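Long-range contacts in 4'-phospho-dehydrooxetanocin synthase (Bacillus megaterium, PDB 5UL3), which catalyses the radical, S-adenosylmethionine-dependent oxidative ring contraction of dAMP to an oxetane aldehyde in oxetanocin A biosynthesis, using cobalamin and a [4Fe-4S] cluster: residues D362-E368 with F394-R399; R430-E436 with N468-I474; L459-A464 with D497-I503; D491-R495 with P532-V537. One frame throughout, in Å; residues are numbered along the deposited sequence. Where two conformers were deposited one is given.

Interaction 1 (D362-E368 with F394-R399)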
# COMPACT_ATOMS: atom_id res chain seq x y z
N ASP A 362 -6.50 -1.05 0.22
CA ASP A 362 -7.15 -2.07 -0.63
C ASP A 362 -6.51 -2.15 -2.01
O ASP A 362 -6.31 -1.13 -2.69
CB ASP A 362 -8.64 -1.75 -0.82
CG ASP A 362 -9.38 -1.55 0.47
OD1 ASP A 362 -8.84 -0.92 1.41
OD2 ASP A 362 -10.54 -1.96 0.52
N GLU A 363 -6.23 -3.38 -2.46
CA GLU A 363 -5.97 -3.59 -3.88
C GLU A 363 -7.18 -3.22 -4.71
O GLU A 363 -7.05 -2.69 -5.83
CB GLU A 363 -5.59 -5.06 -4.13
CG GLU A 363 -4.20 -5.43 -3.65
CD GLU A 363 -3.83 -6.84 -4.06
OE1 GLU A 363 -4.60 -7.76 -3.69
OE2 GLU A 363 -2.82 -7.01 -4.78
N GLU A 364 -8.37 -3.50 -4.19
CA GLU A 364 -9.64 -3.36 -4.92
C GLU A 364 -10.67 -2.85 -3.92
O GLU A 364 -11.34 -3.63 -3.24
CB GLU A 364 -10.07 -4.70 -5.54
CG GLU A 364 -11.41 -4.63 -6.25
CD GLU A 364 -11.82 -5.96 -6.88
OE1 GLU A 364 -11.30 -7.03 -6.48
OE2 GLU A 364 -12.68 -5.92 -7.79
N PHE A 365 -10.83 -1.52 -3.87
CA PHE A 365 -11.75 -0.93 -2.91
C PHE A 365 -13.20 -1.27 -3.24
O PHE A 365 -14.00 -1.55 -2.34
CB PHE A 365 -11.54 0.59 -2.88
CG PHE A 365 -12.42 1.31 -1.90
CD1 PHE A 365 -12.26 1.12 -0.53
CD2 PHE A 365 -13.39 2.21 -2.34
CE1 PHE A 365 -13.07 1.81 0.38
CE2 PHE A 365 -14.19 2.91 -1.43
CZ PHE A 365 -14.04 2.69 -0.07
N ILE A 366 -13.56 -1.28 -4.53
CA ILE A 366 -14.97 -1.44 -4.89
C ILE A 366 -15.39 -2.90 -4.91
O ILE A 366 -16.41 -3.28 -4.31
CB ILE A 366 -15.24 -0.76 -6.25
CG1 ILE A 366 -14.91 0.72 -6.15
CG2 ILE A 366 -16.69 -0.96 -6.66
CD1 ILE A 366 -14.79 1.36 -7.49
N GLY A 367 -14.63 -3.75 -5.58
CA GLY A 367 -14.88 -5.18 -5.47
C GLY A 367 -16.01 -5.68 -6.36
O GLY A 367 -16.55 -4.99 -7.23
N GLU A 368 -16.34 -6.96 -6.14
CA GLU A 368 -17.38 -7.67 -6.86
C GLU A 368 -17.92 -8.75 -5.95
O GLU A 368 -17.14 -9.51 -5.37
CB GLU A 368 -16.87 -8.32 -8.16
CG GLU A 368 -16.71 -7.39 -9.35
CD GLU A 368 -16.56 -8.15 -10.67
OE1 GLU A 368 -17.09 -9.28 -10.79
OE2 GLU A 368 -15.91 -7.62 -11.60
N PHE A 394 -10.09 10.68 1.41
CA PHE A 394 -9.50 9.35 1.38
C PHE A 394 -9.10 9.00 -0.04
O PHE A 394 -9.71 9.44 -1.02
CB PHE A 394 -10.45 8.29 2.00
CG PHE A 394 -11.76 8.07 1.26
CD1 PHE A 394 -12.84 8.91 1.48
CD2 PHE A 394 -11.93 6.97 0.42
CE1 PHE A 394 -14.07 8.69 0.84
CE2 PHE A 394 -13.16 6.73 -0.23
CZ PHE A 394 -14.23 7.60 -0.01
N ASP A 395 -8.01 8.23 -0.15
CA ASP A 395 -7.48 7.76 -1.42
C ASP A 395 -7.69 6.26 -1.54
O ASP A 395 -7.61 5.54 -0.55
CB ASP A 395 -5.98 8.06 -1.52
CG ASP A 395 -5.65 9.56 -1.48
OD1 ASP A 395 -6.57 10.41 -1.42
OD2 ASP A 395 -4.45 9.88 -1.47
N PHE A 396 -7.90 5.77 -2.77
CA PHE A 396 -7.94 4.32 -3.00
C PHE A 396 -7.60 4.06 -4.46
O PHE A 396 -7.48 4.99 -5.26
CB PHE A 396 -9.29 3.70 -2.62
CG PHE A 396 -10.47 4.23 -3.41
CD1 PHE A 396 -10.86 3.62 -4.60
CD2 PHE A 396 -11.25 5.28 -2.92
CE1 PHE A 396 -11.98 4.08 -5.31
CE2 PHE A 396 -12.37 5.73 -3.61
CZ PHE A 396 -12.73 5.13 -4.80
N ALA A 397 -7.45 2.78 -4.80
CA ALA A 397 -7.12 2.35 -6.15
C ALA A 397 -8.29 1.59 -6.77
O ALA A 397 -9.09 0.98 -6.06
CB ALA A 397 -5.89 1.44 -6.16
N ALA A 398 -8.38 1.64 -8.09
CA ALA A 398 -9.48 0.96 -8.78
C ALA A 398 -9.08 0.64 -10.21
O ALA A 398 -8.25 1.34 -10.81
CB ALA A 398 -10.75 1.81 -8.79
N ARG A 399 -9.69 -0.41 -10.77
CA ARG A 399 -9.54 -0.71 -12.19
C ARG A 399 -10.42 0.21 -13.03
O ARG A 399 -11.48 0.65 -12.58
CB ARG A 399 -9.94 -2.16 -12.53
CG ARG A 399 -9.56 -3.22 -11.54
CD ARG A 399 -9.81 -4.64 -12.12
NE ARG A 399 -11.18 -4.88 -12.58
CZ ARG A 399 -12.14 -5.39 -11.83
NH1 ARG A 399 -13.35 -5.59 -12.33
NH2 ARG A 399 -11.90 -5.70 -10.56
O HOH W 1 -5.88 1.48 -2.32
O HOH W 2 -8.42 0.17 -3.79
O HOH W 3 -11.49 -0.41 -6.42
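F365 holds CG trans to its backbone N (chi1 -179°), which carries its ring toward strand 393-398, and F396, with CG tucked between N and the carbonyl carbon (chi1 62°), turns its ring to meet it. F365 CD2 then sits over the centre of the F396 ring, 3.5 Å above its plane; the ring planes are inclined at 32°, centroids 4.4 Å apart. Farther out, F365 CZ comes within 4.1 Å of F394 CE2, and I366 CD1 packs on A398 CB; flat and branched apolar side chains suit this buried layer. At the other end R399 bends to present its guanidinium edge to two acids. R399 NH2 lies 2.9 Å from E364 OE2 in a salt bridge; that from R399 NH1 to E368 OE2 is long, 3.3 Å, and seen for one of two conformers of E368. Both hydrogen bonds are weak, the first strongly bent. D401 also pairs with R399, and E364 OE1 accepts from D314 N. Between these ends a water accepts from I366 N at 2.9 Å and donates to A397 O. E363, directed away from the strand, has R323 and cobalamin as partners, and R399 lies beside the iron-sulfur cluster. The arrangement belongs to the cofactor end of a radical SAM partial TIM barrel, where the loop after one parallel strand folds over the next.

Interaction 2 (R430-E436 with N468-I474). With EDO (1,2-ethanediol), chain X; EDO (1,2-ethanediol), chain F.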
# COMPACT_ATOMS: atom_id res chain seq x y z
N ARG A 430 -7.39 11.59 -4.04
CA ARG A 430 -6.44 11.16 -5.06
C ARG A 430 -6.67 9.66 -5.32
O ARG A 430 -6.21 8.82 -4.54
CB ARG A 430 -5.01 11.45 -4.65
CG ARG A 430 -4.58 12.86 -5.07
CD ARG A 430 -3.20 13.25 -4.61
NE ARG A 430 -3.27 13.80 -3.27
CZ ARG A 430 -3.32 15.10 -2.99
NH1 ARG A 430 -3.40 15.49 -1.73
NH2 ARG A 430 -3.27 16.00 -3.96
N ILE A 431 -7.37 9.34 -6.41
CA ILE A 431 -7.70 7.95 -6.76
C ILE A 431 -6.72 7.48 -7.83
O ILE A 431 -6.42 8.21 -8.80
CB ILE A 431 -9.17 7.82 -7.23
CG1 ILE A 431 -10.17 7.74 -6.07
CG2 ILE A 431 -9.38 6.56 -8.06
CD1 ILE A 431 -9.73 8.24 -4.71
N PHE A 432 -6.21 6.25 -7.66
CA PHE A 432 -5.27 5.64 -8.60
C PHE A 432 -6.06 4.68 -9.49
O PHE A 432 -6.74 3.79 -8.97
CB PHE A 432 -4.18 4.86 -7.86
CG PHE A 432 -3.20 4.16 -8.75
CD1 PHE A 432 -3.43 2.85 -9.17
CD2 PHE A 432 -2.03 4.78 -9.16
CE1 PHE A 432 -2.53 2.20 -10.01
CE2 PHE A 432 -1.13 4.14 -9.99
CZ PHE A 432 -1.37 2.85 -10.42
N ILE A 433 -5.96 4.84 -10.81
CA ILE A 433 -6.63 3.92 -11.74
C ILE A 433 -5.53 3.17 -12.49
O ILE A 433 -4.67 3.80 -13.13
CB ILE A 433 -7.55 4.65 -12.73
CG1 ILE A 433 -8.55 5.55 -12.02
CG2 ILE A 433 -8.26 3.60 -13.66
CD1 ILE A 433 -9.67 4.83 -11.36
N GLY A 434 -5.55 1.85 -12.40
CA GLY A 434 -4.56 1.03 -13.08
C GLY A 434 -4.80 0.90 -14.57
O GLY A 434 -5.09 -0.20 -15.07
N VAL A 435 -4.69 2.02 -15.29
CA VAL A 435 -4.84 2.01 -16.76
C VAL A 435 -3.80 1.10 -17.40
O VAL A 435 -4.13 0.19 -18.18
CB VAL A 435 -4.74 3.46 -17.29
CG1 VAL A 435 -4.58 3.48 -18.79
CG2 VAL A 435 -5.96 4.28 -16.87
N GLU A 436 -2.52 1.37 -17.12
CA GLU A 436 -1.32 0.62 -17.50
C GLU A 436 -0.95 0.72 -18.98
O GLU A 436 0.23 0.66 -19.32
CB GLU A 436 -1.45 -0.87 -17.09
CG GLU A 436 -1.69 -1.15 -15.58
CD GLU A 436 -0.93 -0.24 -14.61
OE1 GLU A 436 -1.45 0.01 -13.49
OE2 GLU A 436 0.17 0.23 -14.93
N ASN A 468 -9.45 13.55 -8.01
CA ASN A 468 -8.10 13.96 -8.49
C ASN A 468 -7.21 12.75 -8.84
O ASN A 468 -6.44 12.27 -8.01
CB ASN A 468 -7.45 14.85 -7.43
CG ASN A 468 -6.01 15.28 -7.76
OD1 ASN A 468 -5.51 15.09 -8.88
ND2 ASN A 468 -5.33 15.88 -6.78
N LEU A 469 -7.22 12.36 -10.12
CA LEU A 469 -6.71 11.07 -10.60
C LEU A 469 -5.20 11.00 -10.73
O LEU A 469 -4.53 12.00 -11.02
CB LEU A 469 -7.27 10.80 -12.00
CG LEU A 469 -8.76 10.68 -12.08
CD1 LEU A 469 -9.18 10.68 -13.56
CD2 LEU A 469 -9.04 9.35 -11.43
N ARG A 470 -4.68 9.78 -10.57
CA ARG A 470 -3.35 9.35 -10.97
C ARG A 470 -3.55 8.04 -11.73
O ARG A 470 -4.44 7.27 -11.37
CB ARG A 470 -2.41 9.05 -9.78
CG ARG A 470 -1.54 10.15 -9.26
CD ARG A 470 -0.33 9.57 -8.51
NE ARG A 470 -0.61 8.27 -7.90
CZ ARG A 470 -1.27 8.10 -6.75
NH1 ARG A 470 -1.72 9.16 -6.08
NH2 ARG A 470 -1.47 6.89 -6.26
N ILE A 471 -2.73 7.76 -12.74
CA ILE A 471 -2.85 6.47 -13.44
C ILE A 471 -1.49 5.78 -13.49
O ILE A 471 -0.45 6.42 -13.63
CB ILE A 471 -3.43 6.61 -14.87
CG1 ILE A 471 -2.47 7.34 -15.83
CG2 ILE A 471 -4.81 7.27 -14.82
CD1 ILE A 471 -2.92 7.31 -17.29
N GLY A 472 -1.50 4.45 -13.34
CA GLY A 472 -0.32 3.68 -13.68
C GLY A 472 -0.20 3.53 -15.18
O GLY A 472 -1.20 3.46 -15.90
N PHE A 473 1.03 3.54 -15.67
CA PHE A 473 1.25 3.41 -17.11
C PHE A 473 2.59 2.74 -17.33
O PHE A 473 3.62 3.25 -16.90
CB PHE A 473 1.20 4.77 -17.82
CG PHE A 473 0.85 4.66 -19.30
CD1 PHE A 473 1.84 4.49 -20.25
CD2 PHE A 473 -0.47 4.70 -19.71
CE1 PHE A 473 1.51 4.36 -21.60
CE2 PHE A 473 -0.81 4.58 -21.06
CZ PHE A 473 0.19 4.43 -22.00
N ILE A 474 2.57 1.57 -17.98
CA ILE A 474 3.81 0.84 -18.22
C ILE A 474 4.07 0.92 -19.72
O ILE A 474 3.55 0.10 -20.48
CB ILE A 474 3.70 -0.61 -17.75
CG1 ILE A 474 3.19 -0.67 -16.30
CG2 ILE A 474 5.05 -1.28 -17.83
CD1 ILE A 474 2.67 -2.08 -15.92
C1 EDO X . 2.27 0.09 -12.09
O1 EDO X . 1.87 0.89 -13.22
C2 EDO X . 1.23 -0.99 -11.76
O2 EDO X . -0.02 -0.39 -11.36
C1 EDO F . -7.47 16.23 -13.06
O1 EDO F . -8.02 16.19 -14.39
C2 EDO F . -7.55 14.88 -12.36
O2 EDO F . -6.51 14.81 -11.35
O HOH W 4 -4.13 7.18 -4.66
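F432 and R470, I433 and I471 face one another as parallel bridge pairs, and backbone hydrogen bonds carry the contact. R470 N gives to I431 O and I433 N to R470 O, both at 2.9 Å. Beyond I433 the register slips by one at a beta bulge, where G434 centres an inverse gamma turn; E436 N reaches G472 O at 2.8 Å, but from above the carbonyl plane. Among the apolar contacts, I433 CG1 meets L469 CD2 at 3.9 Å and V435 CG2 meets I471 CG2 at 3.8 Å, branched side chains filling one face. On the sheet face that carries F432 and R470, the F432 ring lies obliquely against G472, F432 CZ 3.3 Å from G472 N; with no CB, G472 lets this ring and the E436 carboxylate come close. E436, which binds S-adenosylmethionine, bends at chi2 (-38°), turning its carboxylate back beside I474 CG1; OE1 accepts from O2 of an ethanediol, probably from the crystallisation liquor, while the OE2 contact with O1 is doubtfully short. A water donates to R430 O and accepts weakly from R470 NH2. Strand 432-436 runs between 393-398 and 470-473; helix 452-464 covers V435, L469 and I471, and helix 484-493 packs on V435 and F473.

Interaction 3 (L459-A464 with D497-I503)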
# COMPACT_ATOMS: atom_id res chain seq x y z
N LEU A 459 -11.62 7.66 -17.29
CA LEU A 459 -10.98 8.87 -16.77
C LEU A 459 -11.90 10.07 -16.88
O LEU A 459 -11.92 10.94 -16.00
CB LEU A 459 -9.67 9.14 -17.51
CG LEU A 459 -8.59 8.05 -17.43
CD1 LEU A 459 -7.34 8.49 -18.22
CD2 LEU A 459 -8.27 7.71 -15.99
N ARG A 460 -12.66 10.13 -17.97
CA ARG A 460 -13.64 11.20 -18.16
C ARG A 460 -14.69 11.20 -17.05
O ARG A 460 -15.01 12.25 -16.48
CB ARG A 460 -14.28 10.99 -19.54
CG ARG A 460 -15.07 12.14 -20.11
CD ARG A 460 -15.63 11.79 -21.50
NE ARG A 460 -14.61 11.73 -22.54
CZ ARG A 460 -14.75 11.09 -23.69
NH1 ARG A 460 -15.88 10.44 -23.97
NH2 ARG A 460 -13.76 11.10 -24.58
N LEU A 461 -15.24 10.03 -16.74
CA LEU A 461 -16.28 9.93 -15.72
C LEU A 461 -15.76 10.30 -14.33
O LEU A 461 -16.41 11.06 -13.60
CB LEU A 461 -16.88 8.52 -15.73
CG LEU A 461 -17.64 8.17 -17.01
CD1 LEU A 461 -17.86 6.65 -17.16
CD2 LEU A 461 -18.99 8.90 -17.05
N VAL A 462 -14.61 9.76 -13.94
CA VAL A 462 -14.11 10.02 -12.59
C VAL A 462 -13.68 11.48 -12.46
O VAL A 462 -13.98 12.13 -11.45
CB VAL A 462 -12.95 9.08 -12.23
CG1 VAL A 462 -12.37 9.47 -10.84
CG2 VAL A 462 -13.46 7.61 -12.19
N SER A 463 -12.99 12.01 -13.47
CA SER A 463 -12.54 13.40 -13.36
C SER A 463 -13.72 14.37 -13.36
O SER A 463 -13.68 15.38 -12.63
CB SER A 463 -11.55 13.73 -14.48
OG SER A 463 -12.12 13.62 -15.77
N ALA A 464 -14.79 14.07 -14.10
CA ALA A 464 -15.96 14.94 -14.10
C ALA A 464 -16.60 15.04 -12.72
O ALA A 464 -17.29 16.02 -12.45
CB ALA A 464 -17.00 14.45 -15.14
N ASP A 497 -9.31 14.83 -24.69
CA ASP A 497 -10.75 14.68 -24.48
C ASP A 497 -11.06 13.68 -23.37
O ASP A 497 -12.17 13.14 -23.32
CB ASP A 497 -11.43 14.26 -25.78
CG ASP A 497 -10.96 12.91 -26.27
OD1 ASP A 497 -9.84 12.50 -25.92
OD2 ASP A 497 -11.71 12.27 -27.03
N ALA A 498 -10.11 13.44 -22.47
CA ALA A 498 -10.31 12.51 -21.36
C ALA A 498 -10.48 13.23 -20.03
O ALA A 498 -11.42 12.94 -19.29
CB ALA A 498 -9.12 11.54 -21.28
N LEU A 499 -9.62 14.19 -19.71
CA LEU A 499 -9.67 14.80 -18.39
C LEU A 499 -10.69 15.94 -18.38
O LEU A 499 -10.57 16.90 -19.14
CB LEU A 499 -8.28 15.30 -17.99
CG LEU A 499 -7.18 14.23 -18.05
CD1 LEU A 499 -5.81 14.81 -17.69
CD2 LEU A 499 -7.53 13.04 -17.14
N MET A 500 -11.70 15.81 -17.52
CA MET A 500 -12.78 16.77 -17.40
C MET A 500 -12.59 17.63 -16.15
O MET A 500 -12.08 17.17 -15.13
CB MET A 500 -14.14 16.08 -17.30
CG MET A 500 -14.51 15.23 -18.50
SD MET A 500 -14.82 16.19 -19.99
CE MET A 500 -13.40 15.72 -20.95
N LYS A 501 -13.01 18.89 -16.26
CA LYS A 501 -13.15 19.71 -15.08
C LYS A 501 -14.26 19.14 -14.21
O LYS A 501 -15.13 18.42 -14.70
CB LYS A 501 -13.51 21.15 -15.45
CG LYS A 501 -12.46 21.88 -16.25
CD LYS A 501 -13.01 23.24 -16.68
CE LYS A 501 -11.91 24.15 -17.21
NZ LYS A 501 -12.46 25.43 -17.73
N PRO A 502 -14.26 19.45 -12.91
CA PRO A 502 -15.42 19.10 -12.08
C PRO A 502 -16.68 19.72 -12.65
O PRO A 502 -16.75 20.93 -12.87
CB PRO A 502 -15.07 19.69 -10.70
CG PRO A 502 -13.57 19.76 -10.70
CD PRO A 502 -13.18 20.07 -12.12
N ILE A 503 -17.67 18.88 -12.91
CA ILE A 503 -18.88 19.31 -13.60
C ILE A 503 -19.97 19.53 -12.56
O ILE A 503 -20.20 18.67 -11.71
CB ILE A 503 -19.33 18.27 -14.65
CG1 ILE A 503 -18.30 18.19 -15.78
CG2 ILE A 503 -20.69 18.63 -15.21
CD1 ILE A 503 -18.66 17.20 -16.87
O HOH W 5 -19.06 17.02 -9.60
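R460 and S463 fasten helix 452-464 to the irregular chain 497-503, extended from L499 onward, and around them the packing is close. R460 grips D497 O side-on with NE and NH2, each 2.9 Å away, the oxygen lying near the guanidinium plane; NE points nearly down the carbonyl, whereas NH2 comes from above its plane. A bend at chi3 (-71°) turns the guanidinium to that oxygen, and the aliphatic part of the arginine runs alongside M500, CG to CG 3.5 Å. L517 O accepts from R460 NH1, so the long, multiply donating arginine joins two backbone carbonyls. S463 donates its hydroxyl to L459 O one turn earlier, while its OG accepts from M500 N at 2.8 Å in a nearly straight bond. The contact lies in the radical SAM core, on the outer helical layer of the partial TIM barrel, where the chain leaving helix 484-493 passes along helix 452-464. At A464 a small side chain permits close approach, with CB 3.6 Å from I503 CD1, and I503 N bonds A464 O at 2.9 Å. Helix 510-519 covers this part through L517. The solvent side is looser: D497 OD2 makes a long 3.4 Å salt bridge to R460 NH2 and pairs also with R495. K501, exposed, starts away from the helix on an extended chain and barely touches it, and exposed P502 approaches A464 O chiefly through CA, at 3.6 Å.

Interaction 4 (D491-R495 with P532-V537)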
# COMPACT_ATOMS: atom_id res chain seq x y z
N ASP A 491 -0.15 8.34 -28.66
CA ASP A 491 -1.43 8.91 -29.08
C ASP A 491 -2.43 8.96 -27.93
O ASP A 491 -3.06 9.99 -27.67
CB ASP A 491 -2.02 8.09 -30.24
CG ASP A 491 -1.31 8.32 -31.55
OD1 ASP A 491 -0.48 9.25 -31.64
OD2 ASP A 491 -1.58 7.56 -32.51
N PHE A 492 -2.61 7.83 -27.23
CA PHE A 492 -3.47 7.78 -26.06
C PHE A 492 -3.11 8.85 -25.04
O PHE A 492 -3.98 9.59 -24.55
CB PHE A 492 -3.39 6.39 -25.42
CG PHE A 492 -4.11 6.27 -24.09
CD1 PHE A 492 -5.46 5.93 -24.03
CD2 PHE A 492 -3.43 6.46 -22.90
CE1 PHE A 492 -6.12 5.79 -22.81
CE2 PHE A 492 -4.09 6.34 -21.67
CZ PHE A 492 -5.44 6.00 -21.64
N LEU A 493 -1.82 8.94 -24.69
CA LEU A 493 -1.35 9.85 -23.66
C LEU A 493 -1.50 11.32 -24.05
O LEU A 493 -1.58 12.18 -23.17
CB LEU A 493 0.11 9.55 -23.33
CG LEU A 493 0.31 8.20 -22.64
CD1 LEU A 493 1.74 7.82 -22.74
CD2 LEU A 493 -0.11 8.29 -21.16
N GLU A 494 -1.53 11.62 -25.34
CA GLU A 494 -1.72 12.98 -25.83
C GLU A 494 -3.19 13.37 -25.97
O GLU A 494 -3.48 14.52 -26.30
CB GLU A 494 -1.00 13.15 -27.18
CG GLU A 494 0.50 13.19 -27.04
CD GLU A 494 1.25 12.95 -28.33
OE1 GLU A 494 0.72 13.33 -29.40
OE2 GLU A 494 2.36 12.37 -28.27
N ARG A 495 -4.13 12.46 -25.71
CA ARG A 495 -5.54 12.81 -25.86
C ARG A 495 -5.94 13.87 -24.85
O ARG A 495 -5.60 13.79 -23.67
CB ARG A 495 -6.42 11.57 -25.72
CG ARG A 495 -6.33 10.68 -26.96
CD ARG A 495 -7.30 9.55 -26.90
NE ARG A 495 -8.68 10.00 -26.95
CZ ARG A 495 -9.71 9.19 -27.18
NH1 ARG A 495 -9.49 7.90 -27.39
NH2 ARG A 495 -10.94 9.66 -27.19
N PRO A 532 -3.51 16.96 -21.51
CA PRO A 532 -3.39 15.59 -22.01
C PRO A 532 -3.27 14.58 -20.88
O PRO A 532 -2.91 14.90 -19.75
CB PRO A 532 -2.12 15.62 -22.87
CG PRO A 532 -1.37 16.83 -22.43
CD PRO A 532 -2.36 17.80 -21.89
N VAL A 533 -3.59 13.33 -21.23
CA VAL A 533 -3.62 12.25 -20.24
C VAL A 533 -2.27 12.10 -19.55
O VAL A 533 -2.21 11.81 -18.35
CB VAL A 533 -4.07 10.93 -20.90
CG1 VAL A 533 -3.88 9.76 -19.93
CG2 VAL A 533 -5.52 11.03 -21.35
N TYR A 534 -1.16 12.28 -20.28
CA TYR A 534 0.13 12.04 -19.64
C TYR A 534 0.35 12.93 -18.42
O TYR A 534 1.19 12.58 -17.58
CB TYR A 534 1.30 12.21 -20.63
CG TYR A 534 1.52 13.58 -21.22
CD1 TYR A 534 2.05 14.63 -20.47
CD2 TYR A 534 1.27 13.82 -22.57
CE1 TYR A 534 2.27 15.90 -21.03
CE2 TYR A 534 1.50 15.08 -23.15
CZ TYR A 534 1.98 16.11 -22.37
OH TYR A 534 2.19 17.35 -22.95
N THR A 535 -0.41 14.01 -18.27
CA THR A 535 -0.24 14.86 -17.09
C THR A 535 -0.61 14.15 -15.78
O THR A 535 -0.19 14.60 -14.72
CB THR A 535 -1.05 16.17 -17.22
OG1 THR A 535 -2.46 15.89 -17.33
CG2 THR A 535 -0.59 16.99 -18.43
N ILE A 536 -1.37 13.05 -15.82
CA ILE A 536 -1.72 12.35 -14.58
C ILE A 536 -1.03 10.99 -14.46
O ILE A 536 -1.39 10.19 -13.58
CB ILE A 536 -3.25 12.22 -14.43
CG1 ILE A 536 -3.83 11.39 -15.58
CG2 ILE A 536 -3.90 13.59 -14.38
CD1 ILE A 536 -5.23 10.86 -15.29
N VAL A 537 -0.02 10.71 -15.29
CA VAL A 537 0.73 9.47 -15.20
C VAL A 537 1.60 9.51 -13.96
O VAL A 537 2.31 10.49 -13.72
CB VAL A 537 1.57 9.25 -16.47
CG1 VAL A 537 2.62 8.17 -16.23
CG2 VAL A 537 0.67 8.86 -17.63
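L493 and V533 lie at the centre of the contact, and two backbone hydrogen bonds hold their segments together. Y534 N donates to L493 O at 2.9 Å; V533 N reaches R495 O more weakly, at 3.2 Å. Helix 484-493 ends here, and L493 O therefore meets an amide from the short 3-10 turn 533-535. That turn is itself braced by T535, whose N and OG1 both bond P532 O. P532, which has no amide hydrogen to offer, fits the start of the turn and sends CA toward R495 O, 3.3 Å away, in a C-H...O contact. Apolar contacts fill the buried side. L493 CD2 meets V537 CG2 at 3.7 Å, the two side chains crossing at about a right angle, and L493 CB approaches Y534 CB. F492, with CG trans to its backbone N (chi1 173°), swings its ring so that CE2 touches V533 CG1 at 3.8 Å. The short branched V533 touches both F492 CE2 and L493 CD2 with its CG1. Y534 brings the edge of its ring toward E494 CG, while P532 CG lies over one ring face. The charged ends have partners elsewhere: H638 and K642 for E494, D497 and E453 for R495. Helix 620-648 covers the Y534 side, where H638 stacks on the tyrosine ring; helix 452-464 flanks F492, and strand 470-473 lies against V533 and V537.

In the fold
All four contacts lie in the radical SAM core and spread outward from the cofactors. Interactions 1 and 2 share the parallel sheet, A398 N lying 2.8 Å from F432 O across neighbouring strands; their centres are 12 Å apart. Interaction 1 reaches cobalamin and the iron-sulfur cluster through E363 and R399, and interaction 2 contributes E436 to S-adenosylmethionine binding. Interaction 3 backs the sheet through L459, its CD2 3.7 Å from I471 CG2. Interaction 4 borders the edge strand 470-473, with I471 N 2.9 Å from I536 O. Interactions 3 and 4, centres 13 Å apart, join through A498 CB and V533 CG2 at 3.6 Å, whereas neither touches interaction 1.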